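Putative thiosugar synthase (Amycolatopsis orientalis, PDB 4N6F) probably introduces sulphur into a sugar phosphate during 2-thiosugar biosynthesis, using a TIM barrel related to the thiazole synthase ThiG. Local coordinates at residues Leu161-Ser166 and Ile189-Glu194; Lys110-Gly115 and Leu140-Pro145; Arg20-Arg25 and Asp77-Gly82; Arg25-Ile30 and Ala48-Thr53. All coordinates share one frame; numbering follows the deposited sequence.

Contact 1: residues Leu161-Ser166 and Ile189-Glu194; sequences LRVMAS and IPVVVE. With F6R (fructose -6-phosphate), chain F.
Strands 161-164 and 191-194 run parallel in register, their axes 33° apart, and five backbone hydrogen bonds join the two segments, the first from L161 N to P190 O. R162, V192, M164 and E194 lie on the face that meets the sugar phosphate, while L161, V163, V191 and V193 lie on the other, against helix 177-186 and nearby loops. On this second face the contact is purely apolar: V163 and V191 cross obliquely, with V163 CG2 3.8 Å from V191 CG1. Just past the strand end, A165 CB meets V193 CG1 at 3.7 Å.

The ligand-side face is held by charge. E194 reaches out almost fully extended, CG anti to the backbone N, whereas R162 bends at chi2 and chi3 and turns the side of its guanidinium to the carboxylate. R162 NE gives a 2.6 Å bond to the syn lone pair of E194 OE2; R162 NH1 bonds almost straight, at 177°, to E194 OE1 over 2.8 Å, coming from above the carboxylate plane. With NH1 also salt-bridged to D112 and NH2 bonded to L140 O, the arginine is fixed on several sides. E194 OE1 accepts a 2.5 Å hydrogen bond from O4 of the sugar phosphate. R162, itself a pocket residue with NH1 3.3 Å from ligand C1, also orients this acceptor and probably helps keep it ionised. A leucine in place of R162 would probably let the carboxylate swing and lose its alignment with O4.

The pair belongs to the beta-alpha-beta unit 161-164, 177-186, 191-194 of a TIM barrel, at the sugar phosphate pocket.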
# COMPACT_ATOMS: atom_id res chain seq x y z
N LEU A 161 -21.05 2.04 6.08
CA LEU A 161 -21.39 1.99 4.67
C LEU A 161 -20.33 1.24 3.91
O LEU A 161 -19.16 1.60 3.98
CB LEU A 161 -21.43 3.40 4.08
CG LEU A 161 -22.74 3.99 3.65
CD1 LEU A 161 -22.47 5.29 2.90
CD2 LEU A 161 -23.51 3.02 2.76
N ARG A 162 -20.72 0.23 3.17
CA ARG A 162 -19.82 -0.41 2.23
C ARG A 162 -20.05 0.26 0.88
O ARG A 162 -21.20 0.40 0.44
CB ARG A 162 -20.06 -1.92 2.18
CG ARG A 162 -19.81 -2.62 3.52
CD ARG A 162 -20.74 -3.81 3.74
NE ARG A 162 -20.67 -4.74 2.62
CZ ARG A 162 -21.71 -5.37 2.06
NH1 ARG A 162 -21.51 -6.16 1.01
NH2 ARG A 162 -22.95 -5.21 2.51
N VAL A 163 -18.96 0.69 0.25
CA VAL A 163 -19.03 1.49 -0.98
C VAL A 163 -18.22 0.81 -2.08
O VAL A 163 -17.08 0.40 -1.86
CB VAL A 163 -18.50 2.92 -0.71
CG1 VAL A 163 -18.43 3.73 -1.99
CG2 VAL A 163 -19.40 3.63 0.29
N MET A 164 -18.81 0.67 -3.27
CA MET A 164 -18.20 -0.12 -4.34
C MET A 164 -17.05 0.63 -4.97
O MET A 164 -17.20 1.76 -5.39
CB MET A 164 -19.23 -0.49 -5.41
CG MET A 164 -18.62 -1.18 -6.63
SD MET A 164 -19.84 -2.00 -7.68
CE MET A 164 -19.69 -3.68 -7.10
N ALA A 165 -15.89 -0.02 -5.00
CA ALA A 165 -14.69 0.52 -5.63
C ALA A 165 -14.69 0.27 -7.14
O ALA A 165 -14.40 1.16 -7.92
CB ALA A 165 -13.45 -0.10 -4.99
N SER A 166 -14.99 -0.97 -7.53
CA SER A 166 -15.14 -1.35 -8.93
C SER A 166 -15.92 -2.66 -8.98
O SER A 166 -16.32 -3.17 -7.93
CB SER A 166 -13.77 -1.48 -9.60
OG SER A 166 -12.97 -2.44 -8.94
N ILE A 189 -20.71 8.21 9.14
CA ILE A 189 -20.50 6.82 9.56
C ILE A 189 -19.29 6.24 8.84
O ILE A 189 -18.94 6.69 7.75
CB ILE A 189 -21.75 5.95 9.36
CG1 ILE A 189 -22.29 6.05 7.94
CG2 ILE A 189 -22.84 6.37 10.34
CD1 ILE A 189 -23.34 5.02 7.63
N PRO A 190 -18.63 5.26 9.46
CA PRO A 190 -17.47 4.67 8.81
C PRO A 190 -17.78 4.07 7.43
O PRO A 190 -18.87 3.51 7.23
CB PRO A 190 -17.05 3.56 9.78
CG PRO A 190 -17.58 3.99 11.10
CD PRO A 190 -18.88 4.66 10.78
N VAL A 191 -16.83 4.21 6.51
CA VAL A 191 -16.93 3.68 5.16
C VAL A 191 -15.95 2.51 4.99
O VAL A 191 -14.76 2.60 5.34
CB VAL A 191 -16.67 4.78 4.11
CG1 VAL A 191 -16.49 4.20 2.71
CG2 VAL A 191 -17.82 5.77 4.10
N VAL A 192 -16.48 1.40 4.47
CA VAL A 192 -15.72 0.22 4.10
C VAL A 192 -15.68 0.18 2.57
O VAL A 192 -16.72 0.17 1.91
CB VAL A 192 -16.39 -1.09 4.61
CG1 VAL A 192 -15.63 -2.32 4.16
CG2 VAL A 192 -16.53 -1.09 6.13
N VAL A 193 -14.48 0.18 2.00
CA VAL A 193 -14.33 0.06 0.55
C VAL A 193 -14.39 -1.42 0.15
O VAL A 193 -13.78 -2.27 0.80
CB VAL A 193 -13.03 0.74 0.04
CG1 VAL A 193 -12.79 0.47 -1.43
CG2 VAL A 193 -13.13 2.24 0.26
N GLU A 194 -15.14 -1.71 -0.91
CA GLU A 194 -15.46 -3.09 -1.26
C GLU A 194 -15.80 -3.23 -2.74
O GLU A 194 -16.40 -2.34 -3.34
CB GLU A 194 -16.63 -3.58 -0.39
CG GLU A 194 -17.13 -4.99 -0.67
CD GLU A 194 -18.22 -5.42 0.30
OE1 GLU A 194 -18.95 -6.40 0.01
OE2 GLU A 194 -18.38 -4.76 1.37
C1 F6R F . -21.00 -9.35 0.28
C2 F6R F . -19.85 -10.20 -0.17
C3 F6R F . -19.38 -10.23 -1.60
C4 F6R F . -18.57 -8.96 -1.86
C5 F6R F . -17.72 -9.08 -3.13
C6 F6R F . -16.56 -8.11 -3.11
O2 F6R F . -19.23 -10.87 0.66
O3 F6R F . -20.43 -10.35 -2.57
O4 F6R F . -19.46 -7.85 -2.00
O5 F6R F . -17.21 -10.40 -3.30
O6 F6R F . -15.91 -8.16 -4.37
P F6R F . -14.56 -8.96 -4.65
O1P F6R F . -15.02 -10.39 -4.71
O2P F6R F . -13.64 -8.68 -3.49
O3P F6R F . -14.09 -8.32 -5.92

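Contact 2: residues Lys110-Gly115 and Leu140-Pro145; sequences KLDVRG and LPFILP. With F6R (fructose -6-phosphate), chain F.
Two flat groups meet obliquely beside the sugar phosphate: the R114 guanidinium and the F142 ring, their planes 54° apart, with NH2 of R114 3.4 Å from CD2 of F142. The guanidinium carries its polar partners at the edge, near its own plane. There R114 NH2 salt-bridges D112 OD1 at 3.1 Å, approaching that oxygen from well above the carboxylate plane, and also donates to O4 of the sugar phosphate at 2.7 Å, with weaker bonds to O3. The D112 carboxylate stands nearly perpendicular to the phenyl ring, at 89°, and its OD1 touches F142 CB at 3.3 Å; its strongest partner, however, is R162. An alanine in place of R114 would probably forfeit the grip on O3 and O4 and leave D112 less firmly placed.

K110 reaches the ligand as a nearly straight chain that bends at its last torsion (chi4 -79°), and its NZ is covalently bonded to C1 of the sugar phosphate at 1.5 Å.

Beneath these groups the backbones pair in parallel over a short stretch. L111 N donates to L140 O at 3.0 Å, but the next link, F142 N to L111 O, is already weak. Past it the strands part, and a water takes over, accepting from V113 N and donating to F142 O. On the side away from the ligand, L111 CD2 lies against P141 CB.

A lysine joined covalently to a sugar phosphate at the C-terminal end of a barrel strand is consistent with the Schiff-base chemistry of ThiG-type TIM-barrel enzymes, whose pocket this contact lines.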
# COMPACT_ATOMS: atom_id res chain seq x y z
N LYS A 110 -24.82 -7.71 7.21
CA LYS A 110 -24.21 -7.32 5.94
C LYS A 110 -25.34 -7.33 4.95
O LYS A 110 -25.81 -8.39 4.55
CB LYS A 110 -23.06 -8.28 5.61
CG LYS A 110 -22.44 -8.11 4.25
CD LYS A 110 -21.29 -9.09 4.07
CE LYS A 110 -20.59 -8.97 2.71
NZ LYS A 110 -21.39 -9.66 1.68
N LEU A 111 -25.82 -6.15 4.59
CA LEU A 111 -27.02 -6.03 3.77
C LEU A 111 -26.64 -5.82 2.32
O LEU A 111 -25.96 -4.84 1.98
CB LEU A 111 -27.88 -4.86 4.25
CG LEU A 111 -29.12 -4.52 3.43
CD1 LEU A 111 -30.11 -5.67 3.42
CD2 LEU A 111 -29.76 -3.26 3.98
N ASP A 112 -27.08 -6.75 1.48
CA ASP A 112 -26.82 -6.72 0.05
C ASP A 112 -28.15 -6.90 -0.70
O ASP A 112 -28.89 -7.86 -0.45
CB ASP A 112 -25.85 -7.83 -0.33
CG ASP A 112 -24.41 -7.52 0.06
OD1 ASP A 112 -23.85 -6.56 -0.49
OD2 ASP A 112 -23.83 -8.24 0.89
N VAL A 113 -28.45 -5.94 -1.56
CA VAL A 113 -29.60 -5.99 -2.46
C VAL A 113 -29.08 -5.60 -3.84
O VAL A 113 -28.78 -4.43 -4.09
CB VAL A 113 -30.70 -5.00 -2.04
CG1 VAL A 113 -31.90 -5.10 -2.97
CG2 VAL A 113 -31.13 -5.28 -0.60
N ARG A 114 -28.95 -6.58 -4.73
CA ARG A 114 -28.29 -6.37 -6.02
C ARG A 114 -29.18 -6.60 -7.23
O ARG A 114 -30.11 -7.40 -7.18
CB ARG A 114 -27.07 -7.28 -6.12
CG ARG A 114 -26.18 -7.17 -4.91
CD ARG A 114 -24.86 -7.88 -5.10
NE ARG A 114 -24.00 -7.64 -3.95
CZ ARG A 114 -22.78 -8.13 -3.79
NH1 ARG A 114 -22.24 -8.91 -4.73
NH2 ARG A 114 -22.09 -7.83 -2.69
N GLY A 115 -28.89 -5.86 -8.30
CA GLY A 115 -29.45 -6.14 -9.62
C GLY A 115 -28.80 -7.38 -10.20
O GLY A 115 -27.79 -7.88 -9.68
N LEU A 140 -24.99 -2.81 7.71
CA LEU A 140 -23.87 -2.43 6.88
C LEU A 140 -24.27 -2.70 5.42
O LEU A 140 -23.99 -3.78 4.87
CB LEU A 140 -22.62 -3.21 7.26
CG LEU A 140 -21.99 -2.90 8.63
CD1 LEU A 140 -22.63 -3.68 9.75
CD2 LEU A 140 -20.50 -3.20 8.61
N PRO A 141 -24.93 -1.71 4.78
CA PRO A 141 -25.35 -1.83 3.39
C PRO A 141 -24.23 -1.55 2.39
O PRO A 141 -23.27 -0.85 2.70
CB PRO A 141 -26.48 -0.80 3.26
CG PRO A 141 -26.25 0.18 4.37
CD PRO A 141 -25.45 -0.48 5.43
N PHE A 142 -24.39 -2.10 1.19
CA PHE A 142 -23.44 -1.96 0.09
C PHE A 142 -24.11 -1.08 -0.96
O PHE A 142 -25.25 -1.34 -1.35
CB PHE A 142 -23.15 -3.35 -0.48
CG PHE A 142 -21.98 -3.42 -1.43
CD1 PHE A 142 -20.92 -2.53 -1.37
CD2 PHE A 142 -21.91 -4.46 -2.34
CE1 PHE A 142 -19.84 -2.64 -2.24
CE2 PHE A 142 -20.84 -4.57 -3.22
CZ PHE A 142 -19.80 -3.67 -3.17
N ILE A 143 -23.42 -0.02 -1.38
CA ILE A 143 -23.93 0.90 -2.39
C ILE A 143 -22.87 1.29 -3.41
O ILE A 143 -21.66 1.23 -3.14
CB ILE A 143 -24.50 2.21 -1.78
CG1 ILE A 143 -23.43 3.00 -1.03
CG2 ILE A 143 -25.66 1.90 -0.84
CD1 ILE A 143 -23.79 4.46 -0.79
N LEU A 144 -23.34 1.67 -4.60
CA LEU A 144 -22.56 2.46 -5.54
C LEU A 144 -22.36 3.83 -4.95
O LEU A 144 -23.29 4.38 -4.34
CB LEU A 144 -23.28 2.59 -6.89
CG LEU A 144 -23.64 1.30 -7.64
CD1 LEU A 144 -24.36 1.63 -8.94
CD2 LEU A 144 -22.40 0.48 -7.90
N PRO A 145 -21.16 4.40 -5.13
CA PRO A 145 -20.87 5.69 -4.52
C PRO A 145 -21.83 6.76 -5.01
O PRO A 145 -21.72 7.23 -6.14
CB PRO A 145 -19.42 5.99 -4.95
CG PRO A 145 -19.16 5.10 -6.12
CD PRO A 145 -20.02 3.89 -5.91
C1 F6R F . -21.00 -9.35 0.28
C2 F6R F . -19.85 -10.20 -0.17
C3 F6R F . -19.38 -10.23 -1.60
C4 F6R F . -18.57 -8.96 -1.86
C5 F6R F . -17.72 -9.08 -3.13
C6 F6R F . -16.56 -8.11 -3.11
O2 F6R F . -19.23 -10.87 0.66
O3 F6R F . -20.43 -10.35 -2.57
O4 F6R F . -19.46 -7.85 -2.00
O5 F6R F . -17.21 -10.40 -3.30
O6 F6R F . -15.91 -8.16 -4.37
P F6R F . -14.56 -8.96 -4.65
O1P F6R F . -15.02 -10.39 -4.71
O2P F6R F . -13.64 -8.68 -3.49
O3P F6R F . -14.09 -8.32 -5.92
O HOH W 1 -26.95 -3.48 -1.67

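Contact 3: residues Arg20-Arg25 and Asp77-Gly82; sequences REFRSR and DFTWIG
T79, R20 and F22 carry the meeting of strand 20-22 with strand 79-82, which cross at almost a right angle, 86°, with no backbone pairing. R20 and T79 reach for each other tip to tip. The arginine chain curls at chi2 and chi3, which brings the side of its guanidinium to the threonine hydroxyl, and both nitrogens on that side, NE at 2.8 Å and NH2 at 2.9 Å, donate to the single oxygen T79 OG1. That oxygen lies in the guanidinium plane, while the carbonyl oxygen of F78 sits over one face. A water adds a further link: it donates to E21 O at 2.6 Å and lies 2.5 Å from T79 OG1, so the hydroxyl is held from several directions. The methyl of T79 has an apolar role, as CG2 stands 4.1 Å from CZ of F22, whose side chain crosses that of T79 at about a right angle. The same ring tip approaches I81 CG2.

Strand 20-22 pairs with 15-17 in a two-stranded antiparallel sheet lying across the N-terminal end of the barrel; F22 packs there on L15, I17 and V50, while T79 and I81 continue onto I108 of the adjoining barrel strand.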
# COMPACT_ATOMS: atom_id res chain seq x y z
N ARG A 20 -19.81 -4.92 20.94
CA ARG A 20 -18.91 -5.52 19.94
C ARG A 20 -18.07 -4.46 19.24
O ARG A 20 -18.60 -3.53 18.62
CB ARG A 20 -19.71 -6.33 18.91
CG ARG A 20 -20.46 -7.53 19.47
CD ARG A 20 -19.55 -8.53 20.19
NE ARG A 20 -18.34 -8.82 19.43
CZ ARG A 20 -17.32 -9.56 19.86
NH1 ARG A 20 -17.33 -10.11 21.06
NH2 ARG A 20 -16.26 -9.74 19.07
N GLU A 21 -16.75 -4.61 19.33
CA GLU A 21 -15.80 -3.70 18.71
C GLU A 21 -15.24 -4.29 17.41
O GLU A 21 -14.90 -5.47 17.36
CB GLU A 21 -14.66 -3.39 19.69
CG GLU A 21 -15.14 -2.62 20.91
CD GLU A 21 -14.08 -2.44 21.98
OE1 GLU A 21 -13.25 -3.35 22.16
OE2 GLU A 21 -14.08 -1.40 22.65
N PHE A 22 -15.16 -3.45 16.38
CA PHE A 22 -14.53 -3.80 15.11
C PHE A 22 -13.19 -3.09 15.06
O PHE A 22 -13.16 -1.86 14.99
CB PHE A 22 -15.34 -3.31 13.91
CG PHE A 22 -16.68 -3.98 13.75
CD1 PHE A 22 -17.68 -3.84 14.71
CD2 PHE A 22 -16.97 -4.71 12.61
CE1 PHE A 22 -18.91 -4.44 14.56
CE2 PHE A 22 -18.21 -5.31 12.44
CZ PHE A 22 -19.18 -5.18 13.42
N ARG A 23 -12.10 -3.86 15.08
CA ARG A 23 -10.75 -3.32 15.05
C ARG A 23 -9.98 -3.62 13.75
O ARG A 23 -9.28 -2.75 13.23
CB ARG A 23 -9.92 -3.89 16.21
CG ARG A 23 -10.41 -3.48 17.59
CD ARG A 23 -9.48 -4.04 18.66
NE ARG A 23 -9.31 -3.08 19.75
CZ ARG A 23 -10.15 -2.93 20.77
NH1 ARG A 23 -11.24 -3.68 20.87
NH2 ARG A 23 -9.89 -2.02 21.70
N SER A 24 -10.07 -4.86 13.28
CA SER A 24 -9.36 -5.27 12.08
C SER A 24 -9.81 -4.44 10.91
O SER A 24 -11.00 -4.20 10.74
CB SER A 24 -9.62 -6.74 11.75
OG SER A 24 -9.44 -7.55 12.89
N ARG A 25 -8.85 -4.04 10.09
CA ARG A 25 -9.08 -3.18 8.95
C ARG A 25 -9.33 -3.95 7.65
O ARG A 25 -9.55 -3.34 6.60
CB ARG A 25 -7.86 -2.28 8.76
CG ARG A 25 -7.53 -1.45 9.99
CD ARG A 25 -8.61 -0.42 10.18
NE ARG A 25 -8.43 0.36 11.40
CZ ARG A 25 -8.95 1.57 11.60
NH1 ARG A 25 -9.68 2.16 10.66
NH2 ARG A 25 -8.73 2.19 12.74
N ASP A 77 -13.46 -15.05 19.44
CA ASP A 77 -12.74 -13.79 19.26
C ASP A 77 -13.36 -12.91 18.16
O ASP A 77 -12.94 -11.77 17.99
CB ASP A 77 -11.26 -14.05 18.92
CG ASP A 77 -10.46 -14.59 20.11
OD1 ASP A 77 -10.99 -14.62 21.25
OD2 ASP A 77 -9.29 -14.99 19.89
N PHE A 78 -14.34 -13.43 17.43
CA PHE A 78 -14.90 -12.73 16.28
C PHE A 78 -16.26 -12.16 16.62
O PHE A 78 -17.01 -12.75 17.40
CB PHE A 78 -15.04 -13.69 15.09
CG PHE A 78 -13.74 -14.12 14.48
CD1 PHE A 78 -12.89 -14.99 15.16
CD2 PHE A 78 -13.35 -13.67 13.23
CE1 PHE A 78 -11.69 -15.40 14.61
CE2 PHE A 78 -12.16 -14.07 12.67
CZ PHE A 78 -11.32 -14.93 13.36
N THR A 79 -16.57 -11.01 16.03
CA THR A 79 -17.96 -10.55 15.98
C THR A 79 -18.65 -11.26 14.82
O THR A 79 -18.16 -11.23 13.69
CB THR A 79 -18.03 -9.03 15.76
OG1 THR A 79 -17.40 -8.36 16.85
CG2 THR A 79 -19.48 -8.56 15.66
N TRP A 80 -19.78 -11.90 15.11
CA TRP A 80 -20.53 -12.61 14.08
C TRP A 80 -21.54 -11.69 13.43
O TRP A 80 -22.29 -11.00 14.12
CB TRP A 80 -21.28 -13.82 14.68
CG TRP A 80 -20.40 -14.94 15.16
CD1 TRP A 80 -19.18 -14.82 15.75
CD2 TRP A 80 -20.70 -16.34 15.13
NE1 TRP A 80 -18.68 -16.07 16.07
CE2 TRP A 80 -19.60 -17.01 15.69
CE3 TRP A 80 -21.78 -17.08 14.66
CZ2 TRP A 80 -19.56 -18.41 15.82
CZ3 TRP A 80 -21.74 -18.47 14.78
CH2 TRP A 80 -20.63 -19.11 15.36
N ILE A 81 -21.57 -11.67 12.11
CA ILE A 81 -22.56 -10.87 11.41
C ILE A 81 -23.20 -11.69 10.31
O ILE A 81 -22.55 -12.49 9.65
CB ILE A 81 -21.97 -9.53 10.87
CG1 ILE A 81 -21.07 -9.74 9.64
CG2 ILE A 81 -21.19 -8.81 11.97
CD1 ILE A 81 -20.85 -8.46 8.87
N GLY A 82 -24.50 -11.49 10.11
CA GLY A 82 -25.21 -12.18 9.05
C GLY A 82 -25.06 -11.48 7.73
O GLY A 82 -24.48 -10.39 7.63
O HOH W 2 -14.99 -7.85 16.30

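Contact 4: residues Arg25-Ile30 and Ala48-Thr53; sequences RILVGI and ADVFIT
Water-bridged backbones and a few tight apolar touches make up this buried contact at a seam of the barrel, where strands 26-28 and 50-52 face each other without a direct hydrogen bond between the two segments. Their touching parts run 39° apart, and water molecules fill the positions that direct pairing would otherwise occupy. One accepts from V28 N at 2.9 Å and donates to V50 O at 2.7 Å. A second donates to V28 O and again to V50 O, and accepts from I52 N at 2.8 Å; V50 O is thus gripped by two waters. Nearer the start of the strands another water lies between I26 O and D49 N. These are the first and second strands of the parallel TIM-barrel sheet, whose other strands run round from one to the other, so the waters bridge the place where the barrel closes.

Inside the seam L27 CD2 presses on V50, only 3.4 Å from CG2 and tighter than an ordinary van der Waals contact. I30, its CG1 in the crowded position between the backbone N and the carbonyl carbon (chi1 58°), brings CD1 to 3.6 Å from F51 CE1, crossing the phenylalanine at about a right angle. The F51 ring also packs edge-to-face with W80. I52 CD1 lies 3.5 Å from V28 O, just before G29, the centre of an inverse gamma turn that touches the sugar phosphate.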
# COMPACT_ATOMS: atom_id res chain seq x y z
N ARG A 25 -8.85 -4.04 10.09
CA ARG A 25 -9.08 -3.18 8.95
C ARG A 25 -9.33 -3.95 7.65
O ARG A 25 -9.55 -3.34 6.60
CB ARG A 25 -7.86 -2.28 8.76
CG ARG A 25 -7.53 -1.45 9.99
CD ARG A 25 -8.61 -0.42 10.18
NE ARG A 25 -8.43 0.36 11.40
CZ ARG A 25 -8.95 1.57 11.60
NH1 ARG A 25 -9.68 2.16 10.66
NH2 ARG A 25 -8.73 2.19 12.74
N ILE A 26 -9.28 -5.27 7.73
CA ILE A 26 -9.62 -6.15 6.62
C ILE A 26 -10.82 -6.99 7.03
O ILE A 26 -10.77 -7.68 8.06
CB ILE A 26 -8.46 -7.10 6.28
CG1 ILE A 26 -7.21 -6.33 5.83
CG2 ILE A 26 -8.87 -8.07 5.19
CD1 ILE A 26 -7.40 -5.54 4.54
N LEU A 27 -11.89 -6.91 6.25
CA LEU A 27 -13.00 -7.84 6.36
C LEU A 27 -12.85 -8.84 5.22
O LEU A 27 -12.45 -8.46 4.12
CB LEU A 27 -14.35 -7.13 6.25
CG LEU A 27 -14.74 -6.10 7.31
CD1 LEU A 27 -16.01 -5.38 6.92
CD2 LEU A 27 -14.98 -6.76 8.64
N VAL A 28 -13.15 -10.10 5.48
CA VAL A 28 -13.05 -11.13 4.45
C VAL A 28 -14.43 -11.68 4.14
O VAL A 28 -15.12 -12.21 5.02
CB VAL A 28 -12.13 -12.29 4.88
CG1 VAL A 28 -12.01 -13.29 3.74
CG2 VAL A 28 -10.76 -11.76 5.26
N GLY A 29 -14.83 -11.55 2.87
CA GLY A 29 -16.14 -11.99 2.42
C GLY A 29 -16.06 -13.46 2.12
O GLY A 29 -15.87 -13.86 0.96
N ILE A 30 -16.21 -14.27 3.16
CA ILE A 30 -16.02 -15.72 3.09
C ILE A 30 -17.30 -16.49 2.77
O ILE A 30 -17.23 -17.70 2.57
CB ILE A 30 -15.52 -16.29 4.44
CG1 ILE A 30 -16.50 -15.97 5.58
CG2 ILE A 30 -14.12 -15.77 4.77
CD1 ILE A 30 -16.34 -16.86 6.79
N ALA A 48 -8.31 -10.85 10.73
CA ALA A 48 -9.73 -10.53 10.78
C ALA A 48 -10.35 -10.72 12.16
O ALA A 48 -9.96 -11.62 12.91
CB ALA A 48 -10.47 -11.38 9.77
N ASP A 49 -11.35 -9.90 12.48
CA ASP A 49 -12.13 -10.07 13.71
C ASP A 49 -13.65 -10.07 13.48
O ASP A 49 -14.42 -10.00 14.44
CB ASP A 49 -11.75 -9.00 14.76
CG ASP A 49 -12.14 -7.57 14.34
OD1 ASP A 49 -12.88 -7.37 13.35
OD2 ASP A 49 -11.68 -6.63 15.04
N VAL A 50 -14.06 -10.16 12.22
CA VAL A 50 -15.47 -10.27 11.87
C VAL A 50 -15.69 -11.61 11.16
O VAL A 50 -14.96 -11.94 10.23
CB VAL A 50 -15.92 -9.11 10.96
CG1 VAL A 50 -17.31 -9.35 10.39
CG2 VAL A 50 -15.90 -7.80 11.74
N PHE A 51 -16.69 -12.36 11.59
CA PHE A 51 -17.02 -13.65 11.00
C PHE A 51 -18.36 -13.52 10.30
O PHE A 51 -19.39 -13.42 10.95
CB PHE A 51 -17.08 -14.72 12.11
CG PHE A 51 -17.49 -16.08 11.62
CD1 PHE A 51 -16.81 -16.71 10.59
CD2 PHE A 51 -18.57 -16.74 12.21
CE1 PHE A 51 -17.19 -17.96 10.14
CE2 PHE A 51 -18.96 -18.00 11.76
CZ PHE A 51 -18.27 -18.61 10.72
N ILE A 52 -18.34 -13.52 8.99
CA ILE A 52 -19.55 -13.34 8.23
C ILE A 52 -20.16 -14.70 8.03
O ILE A 52 -19.62 -15.52 7.40
CB ILE A 52 -19.29 -12.65 6.90
CG1 ILE A 52 -18.86 -11.22 7.10
CG2 ILE A 52 -20.53 -12.67 6.05
CD1 ILE A 52 -18.07 -10.67 5.97
N THR A 53 -21.32 -14.90 8.62
CA THR A 53 -21.87 -16.20 8.77
C THR A 53 -23.21 -16.45 8.12
O THR A 53 -24.07 -15.62 8.09
CB THR A 53 -21.92 -16.61 10.22
OG1 THR A 53 -22.17 -18.01 10.30
CG2 THR A 53 -22.97 -15.90 10.94
O HOH W 3 -12.39 -8.35 10.08
O HOH W 4 -15.84 -13.32 7.77
O HOH W 5 -13.58 -10.46 8.37

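Overall arrangement
All four contacts belong to one barrel, yet their chemistry changes with place. Contacts 1 and 2 are buried beta-alpha-beta pairings on neighbouring strands; R162 ties them together by donating from its backbone N to P141 O, and both meet the sugar phosphate through charged side chains. Contact 4, equally buried, joins its strands through water and apolar groups, and touches contact 1 where L27 packs on V192. Contact 3 is only partly buried and couples a small antiparallel sheet to the barrel through an arginine and a hydroxyl. It adjoins contact 4 through T79 O and F51 N and shares R25 with it, while G82 O and K110 N link it to contact 2.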